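Local atomic coordinates of hydroxylase (Rhodococcus sp., PDB entry 2OR0), a protein that probably works as a flavin-dependent hydroxylase of the acyl-CoA dehydrogenase family, using reduced flavin and molecular oxygen to insert one oxygen atom into its substrate. Residues Gly299-Glu304 against Val349-Glu354; Glu354-Ala359 against Thr368-Phe373. All coordinates share one frame; numbering follows the deposited sequence.

Interaction 1. Residues Gly299-Glu304 against Val349-Glu354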
loop_
_atom_site.group_PDB
_atom_site.type_symbol
_atom_site.label_atom_id
_atom_site.label_comp_id
_atom_site.label_asym_id
_atom_site.label_seq_id
_atom_site.Cartn_x
_atom_site.Cartn_y
_atom_site.Cartn_z
ATOM N N GLY A 299 -6.813 -4.345 26.018
ATOM C CA GLY A 299 -5.584 -5.163 26.037
ATOM C C GLY A 299 -5.616 -6.259 24.967
ATOM O O GLY A 299 -4.649 -6.447 24.237
ATOM N N GLU A 300 -6.739 -6.962 24.856
ATOM C CA GLU A 300 -6.862 -8.030 23.888
ATOM C C GLU A 300 -6.654 -7.507 22.475
ATOM O O GLU A 300 -5.908 -8.099 21.700
ATOM C CB GLU A 300 -8.237 -8.698 23.969
ATOM C CG GLU A 300 -8.513 -9.409 25.272
ATOM C CD GLU A 300 -9.963 -9.935 25.379
ATOM O OE1 GLU A 300 -10.853 -9.489 24.596
ATOM O OE2 GLU A 300 -10.213 -10.777 26.283
ATOM N N SER A 301 -7.306 -6.399 22.141
ATOM C CA SER A 301 -7.191 -5.817 20.805
ATOM C C SER A 301 -5.802 -5.289 20.510
ATOM O O SER A 301 -5.294 -5.509 19.403
ATOM C CB SER A 301 -8.227 -4.694 20.594
ATOM O OG SER A 301 -9.525 -5.269 20.516
ATOM N N ALA A 302 -5.195 -4.601 21.489
ATOM C CA ALA A 302 -3.807 -4.135 21.352
ATOM C C ALA A 302 -2.844 -5.283 21.098
ATOM O O ALA A 302 -1.890 -5.106 20.353
ATOM C CB ALA A 302 -3.358 -3.340 22.593
ATOM N N ALA A 303 -3.080 -6.446 21.728
ATOM C CA ALA A 303 -2.207 -7.608 21.525
ATOM C C ALA A 303 -2.290 -8.140 20.062
ATOM O O ALA A 303 -1.266 -8.456 19.411
ATOM C CB ALA A 303 -2.508 -8.696 22.540
ATOM N N GLU A 304 -3.505 -8.201 19.540
ATOM C CA GLU A 304 -3.744 -8.631 18.155
ATOM C C GLU A 304 -3.122 -7.699 17.135
ATOM O O GLU A 304 -2.509 -8.160 16.189
ATOM C CB GLU A 304 -5.250 -8.762 17.866
ATOM C CG GLU A 304 -5.940 -9.740 18.750
ATOM C CD GLU A 304 -5.398 -11.151 18.584
ATOM O OE1 GLU A 304 -5.759 -11.789 17.575
ATOM O OE2 GLU A 304 -4.650 -11.637 19.470
ATOM N N VAL A 349 -7.767 -5.474 11.622
ATOM C CA VAL A 349 -9.115 -4.922 11.428
ATOM C C VAL A 349 -10.142 -5.489 12.415
ATOM O O VAL A 349 -10.922 -4.719 12.996
ATOM C CB VAL A 349 -9.607 -5.011 9.970
ATOM C CG1 VAL A 349 -11.026 -4.440 9.869
ATOM C CG2 VAL A 349 -8.646 -4.231 9.051
ATOM N N ARG A 350 -10.142 -6.807 12.611
ATOM C CA ARG A 350 -11.044 -7.396 13.587
ATOM C C ARG A 350 -10.844 -6.815 15.003
ATOM O O ARG A 350 -11.819 -6.633 15.745
ATOM C CB ARG A 350 -10.908 -8.913 13.659
ATOM C CG ARG A 350 -11.585 -9.668 12.484
ATOM C CD ARG A 350 -11.707 -11.174 12.796
ATOM N NE ARG A 350 -12.211 -11.917 11.637
ATOM C CZ ARG A 350 -11.447 -12.634 10.815
ATOM N NH1 ARG A 350 -10.130 -12.714 11.036
ATOM N NH2 ARG A 350 -11.997 -13.276 9.771
ATOM N N ALA A 351 -9.594 -6.555 15.370
ATOM C CA ALA A 351 -9.245 -5.975 16.678
ATOM C C ALA A 351 -9.756 -4.537 16.812
ATOM O O ALA A 351 -10.252 -4.116 17.889
ATOM C CB ALA A 351 -7.727 -6.014 16.862
ATOM N N ALA A 352 -9.637 -3.777 15.726
ATOM C CA ALA A 352 -10.203 -2.450 15.703
ATOM C C ALA A 352 -11.730 -2.500 15.832
ATOM O O ALA A 352 -12.310 -1.622 16.487
ATOM C CB ALA A 352 -9.800 -1.713 14.424
ATOM N N ASP A 353 -12.382 -3.489 15.199
ATOM C CA ASP A 353 -13.843 -3.644 15.367
ATOM C C ASP A 353 -14.238 -3.860 16.838
ATOM O O ASP A 353 -15.269 -3.358 17.278
ATOM C CB ASP A 353 -14.428 -4.793 14.560
ATOM C CG ASP A 353 -14.384 -4.555 13.053
ATOM O OD1 ASP A 353 -14.311 -3.371 12.616
ATOM O OD2 ASP A 353 -14.417 -5.577 12.303
ATOM N N GLU A 354 -13.456 -4.670 17.564
ATOM C CA GLU A 354 -13.792 -5.025 18.931
ATOM C C GLU A 354 -13.746 -3.781 19.826
ATOM O O GLU A 354 -14.577 -3.614 20.693
ATOM C CB GLU A 354 -12.879 -6.156 19.459
ATOM C CG GLU A 354 -13.141 -7.480 18.786
ATOM C CD GLU A 354 -14.571 -8.014 19.071
ATOM O OE1 GLU A 354 -15.038 -7.926 20.224
ATOM O OE2 GLU A 354 -15.225 -8.530 18.145
#

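Interaction 2. Residues Glu354-Ala359 against Thr368-Phe373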
loop_
_atom_site.group_PDB
_atom_site.type_symbol
_atom_site.label_atom_id
_atom_site.label_comp_id
_atom_site.label_asym_id
_atom_site.label_seq_id
_atom_site.Cartn_x
_atom_site.Cartn_y
_atom_site.Cartn_z
ATOM N N GLU A 354 -13.456 -4.670 17.564
ATOM C CA GLU A 354 -13.792 -5.025 18.931
ATOM C C GLU A 354 -13.746 -3.781 19.826
ATOM O O GLU A 354 -14.577 -3.614 20.693
ATOM C CB GLU A 354 -12.879 -6.156 19.459
ATOM C CG GLU A 354 -13.141 -7.480 18.786
ATOM C CD GLU A 354 -14.571 -8.014 19.071
ATOM O OE1 GLU A 354 -15.038 -7.926 20.224
ATOM O OE2 GLU A 354 -15.225 -8.530 18.145
ATOM N N ILE A 355 -12.790 -2.892 19.608
ATOM C CA ILE A 355 -12.759 -1.676 20.436
ATOM C C ILE A 355 -13.762 -0.617 19.987
ATOM O O ILE A 355 -14.289 0.109 20.822
ATOM C CB ILE A 355 -11.355 -1.066 20.580
ATOM C CG1 ILE A 355 -10.724 -0.803 19.206
ATOM C CG2 ILE A 355 -10.468 -1.983 21.424
ATOM C CD1 ILE A 355 -9.403 0.009 19.299
ATOM N N PHE A 356 -14.034 -0.541 18.684
ATOM C CA PHE A 356 -15.038 0.403 18.199
ATOM C C PHE A 356 -16.408 0.058 18.799
ATOM O O PHE A 356 -17.162 0.941 19.181
ATOM C CB PHE A 356 -15.102 0.441 16.657
ATOM C CG PHE A 356 -15.933 1.611 16.114
ATOM C CD1 PHE A 356 -15.511 2.938 16.305
ATOM C CD2 PHE A 356 -17.114 1.388 15.426
ATOM C CE1 PHE A 356 -16.268 4.030 15.834
ATOM C CE2 PHE A 356 -17.885 2.475 14.931
ATOM C CZ PHE A 356 -17.464 3.795 15.138
ATOM N N ALA A 357 -16.725 -1.221 18.872
ATOM C CA ALA A 357 -17.984 -1.652 19.463
ATOM C C ALA A 357 -18.108 -1.283 20.963
ATOM O O ALA A 357 -19.204 -1.354 21.517
ATOM C CB ALA A 357 -18.157 -3.136 19.298
ATOM N N ARG A 358 -17.004 -0.938 21.625
ATOM C CA ARG A 358 -17.067 -0.620 23.054
ATOM C C ARG A 358 -16.811 0.863 23.275
ATOM O O ARG A 358 -16.624 1.291 24.399
ATOM C CB ARG A 358 -16.051 -1.453 23.838
ATOM C CG ARG A 358 -16.356 -2.947 23.816
ATOM C CD ARG A 358 -15.313 -3.766 24.604
ATOM N NE ARG A 358 -15.804 -5.102 24.906
ATOM C CZ ARG A 358 -15.784 -6.130 24.058
ATOM N NH1 ARG A 358 -15.285 -6.001 22.824
ATOM N NH2 ARG A 358 -16.278 -7.294 24.447
ATOM N N ALA A 359 -16.778 1.636 22.191
ATOM C CA ALA A 359 -16.485 3.050 22.287
ATOM C C ALA A 359 -17.746 3.877 22.544
ATOM O O ALA A 359 -17.646 5.022 22.892
ATOM C CB ALA A 359 -15.741 3.545 21.027
ATOM N N THR A 368 -15.470 13.263 15.758
ATOM C CA THR A 368 -14.484 12.519 16.561
ATOM C C THR A 368 -13.628 11.669 15.610
ATOM O O THR A 368 -14.181 11.039 14.723
ATOM C CB THR A 368 -15.154 11.632 17.670
ATOM O OG1 THR A 368 -15.914 10.577 17.068
ATOM C CG2 THR A 368 -16.048 12.476 18.609
ATOM N N PRO A 369 -12.283 11.690 15.762
ATOM C CA PRO A 369 -11.405 11.020 14.790
ATOM C C PRO A 369 -11.420 9.490 14.734
ATOM O O PRO A 369 -11.094 8.940 13.689
ATOM C CB PRO A 369 -10.000 11.520 15.160
ATOM C CG PRO A 369 -10.112 11.898 16.636
ATOM C CD PRO A 369 -11.519 12.416 16.808
HETATM N N MSE A 370 -11.758 8.798 15.832
HETATM C CA MSE A 370 -11.625 7.331 15.841
HETATM C C MSE A 370 -12.404 6.671 14.694
HETATM O O MSE A 370 -11.871 5.793 14.017
HETATM C CB MSE A 370 -12.050 6.700 17.176
HETATM C CG MSE A 370 -11.871 5.180 17.182
HETATM SE SE MSE A 370 -12.592 4.325 18.754
HETATM C CE MSE A 370 -11.992 2.517 18.361
ATOM N N GLN A 371 -13.648 7.108 14.485
ATOM C CA GLN A 371 -14.521 6.543 13.447
ATOM C C GLN A 371 -13.910 6.613 12.053
ATOM O O GLN A 371 -14.218 5.759 11.215
ATOM C CB GLN A 371 -15.949 7.160 13.467
ATOM C CG GLN A 371 -16.068 8.695 13.434
ATOM C CD GLN A 371 -15.695 9.277 12.105
ATOM O OE1 GLN A 371 -15.977 8.675 11.058
ATOM N NE2 GLN A 371 -15.061 10.460 12.121
ATOM N N ARG A 372 -13.055 7.614 11.809
ATOM C CA ARG A 372 -12.446 7.818 10.486
ATOM C C ARG A 372 -11.371 6.756 10.281
ATOM O O ARG A 372 -11.254 6.192 9.210
ATOM C CB ARG A 372 -11.857 9.254 10.342
ATOM C CG ARG A 372 -11.212 9.619 8.935
ATOM C CD ARG A 372 -10.334 10.933 8.997
ATOM N NE ARG A 372 -11.139 11.866 9.730
ATOM C CZ ARG A 372 -10.825 12.556 10.810
ATOM N NH1 ARG A 372 -9.603 12.586 11.313
ATOM N NH2 ARG A 372 -11.800 13.277 11.348
ATOM N N PHE A 373 -10.599 6.474 11.333
ATOM C CA PHE A 373 -9.607 5.393 11.293
ATOM C C PHE A 373 -10.308 4.072 11.157
ATOM O O PHE A 373 -9.886 3.236 10.387
ATOM C CB PHE A 373 -8.678 5.410 12.520
ATOM C CG PHE A 373 -7.704 6.573 12.524
ATOM C CD1 PHE A 373 -6.474 6.476 11.880
ATOM C CD2 PHE A 373 -8.031 7.764 13.167
ATOM C CE1 PHE A 373 -5.594 7.545 11.891
ATOM C CE2 PHE A 373 -7.156 8.865 13.177
ATOM C CZ PHE A 373 -5.929 8.744 12.544
#

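Interaction 1. Residues Gly299-Glu304 against Val349-Glu354
S301 and A351 face each other where helices 292-324 and 331-356 run antiparallel, the axes of the two segments 8.6 Å apart at closest approach with 164° between their N-to-C directions; the CA atoms of these two residues lie 4.6 Å apart. Small residues allow so near a meeting. The side chain of S301 points at the other helix, and its chi1 of -70° swings OG to the side of its own backbone N, opposite the carbonyl carbon. From there the hydroxyl donates a hydrogen bond of 3.0 Å from S301 OG to A351 O. The donor approaches well to one side of the carbonyl, with a C=O...donor angle of 122°, and is tilted from the carbonyl plane. S301 OG also has A297 O, on its own helix, as a weak second acceptor. E354, one turn further on, brings its CB to 3.6 Å from S301 OG, while its carboxylate leads away to a salt bridge with R358. In return, A351 pushes its methyl group against helix 292-324: A351 CB sits 3.6 Å from S301 O and 3.8 Å from E304 CB, so the glutamate meets it through its first methylene. The contact thus joins two long helices of the C-terminal helical bundle by close backbone approach, and its buried serine hydroxyl spends its proton chiefly on the partner helix.

Interaction 2. Residues Glu354-Ala359 against Thr368-Phe373
A Met-aromatic contact, with apolar side chains around it, packs the end of helix 331-356 against the start of helix 370-381, across the short non-helical connection between them in the C-terminal helical domain. M370, a selenomethionine in this crystal, reaches across with its chain fully extended; CG lies anti to the backbone N (chi1 -179°), which sends SE and CE straight out to the preceding helix. SE stands at the edge of the F356 ring, 5.4 Å from the ring centroid and 83° off the ring normal, and lies 4.0 Å from A359 CB. Beyond it, M370 CE comes to 3.7 Å from I355 CG1. Further along the F356 ring, CE1 approaches both CA and CB of Q371, at 3.9 Å from Q371 CB. The amide of Q371 turns back instead, its NE2 giving a 2.8 Å hydrogen bond to T368 O that ties the helix start to the residues before it. With alanine at F356 the ring is gone, and the loss would probably open a gap between the M370 selenium and Q371 CB and leave W374 without its stacking partner. Within 354-359, R358 NH1 holds E354 OE1 in a salt bridge of 3.2 Å, with the oxygen in the guanidinium plane. Cohesion between the segments is therefore apolar and dispersive, whereas the polar groups of E354, R358 and Q371 stabilise each segment from within.

Both contacts use helix 331-356, and their centres lie 11 Å apart, both in the C-terminal domain of the acyl-CoA dehydrogenase family. They follow one another in the sequence: interaction 1 pairs the helix with the earlier helix 292-324, and interaction 2 joins its C-terminal end to the following helix 370-381. E354 belongs to both, and the two meet directly where I355 CG2 packs 3.5 Å from S301 OG. Helix 250-277 also lies against this part of helix 331-356, with A352 on T266 and I355 on H273. The last turns of helix 331-356 are thus packed against helices 292-324, 370-381 and 250-277.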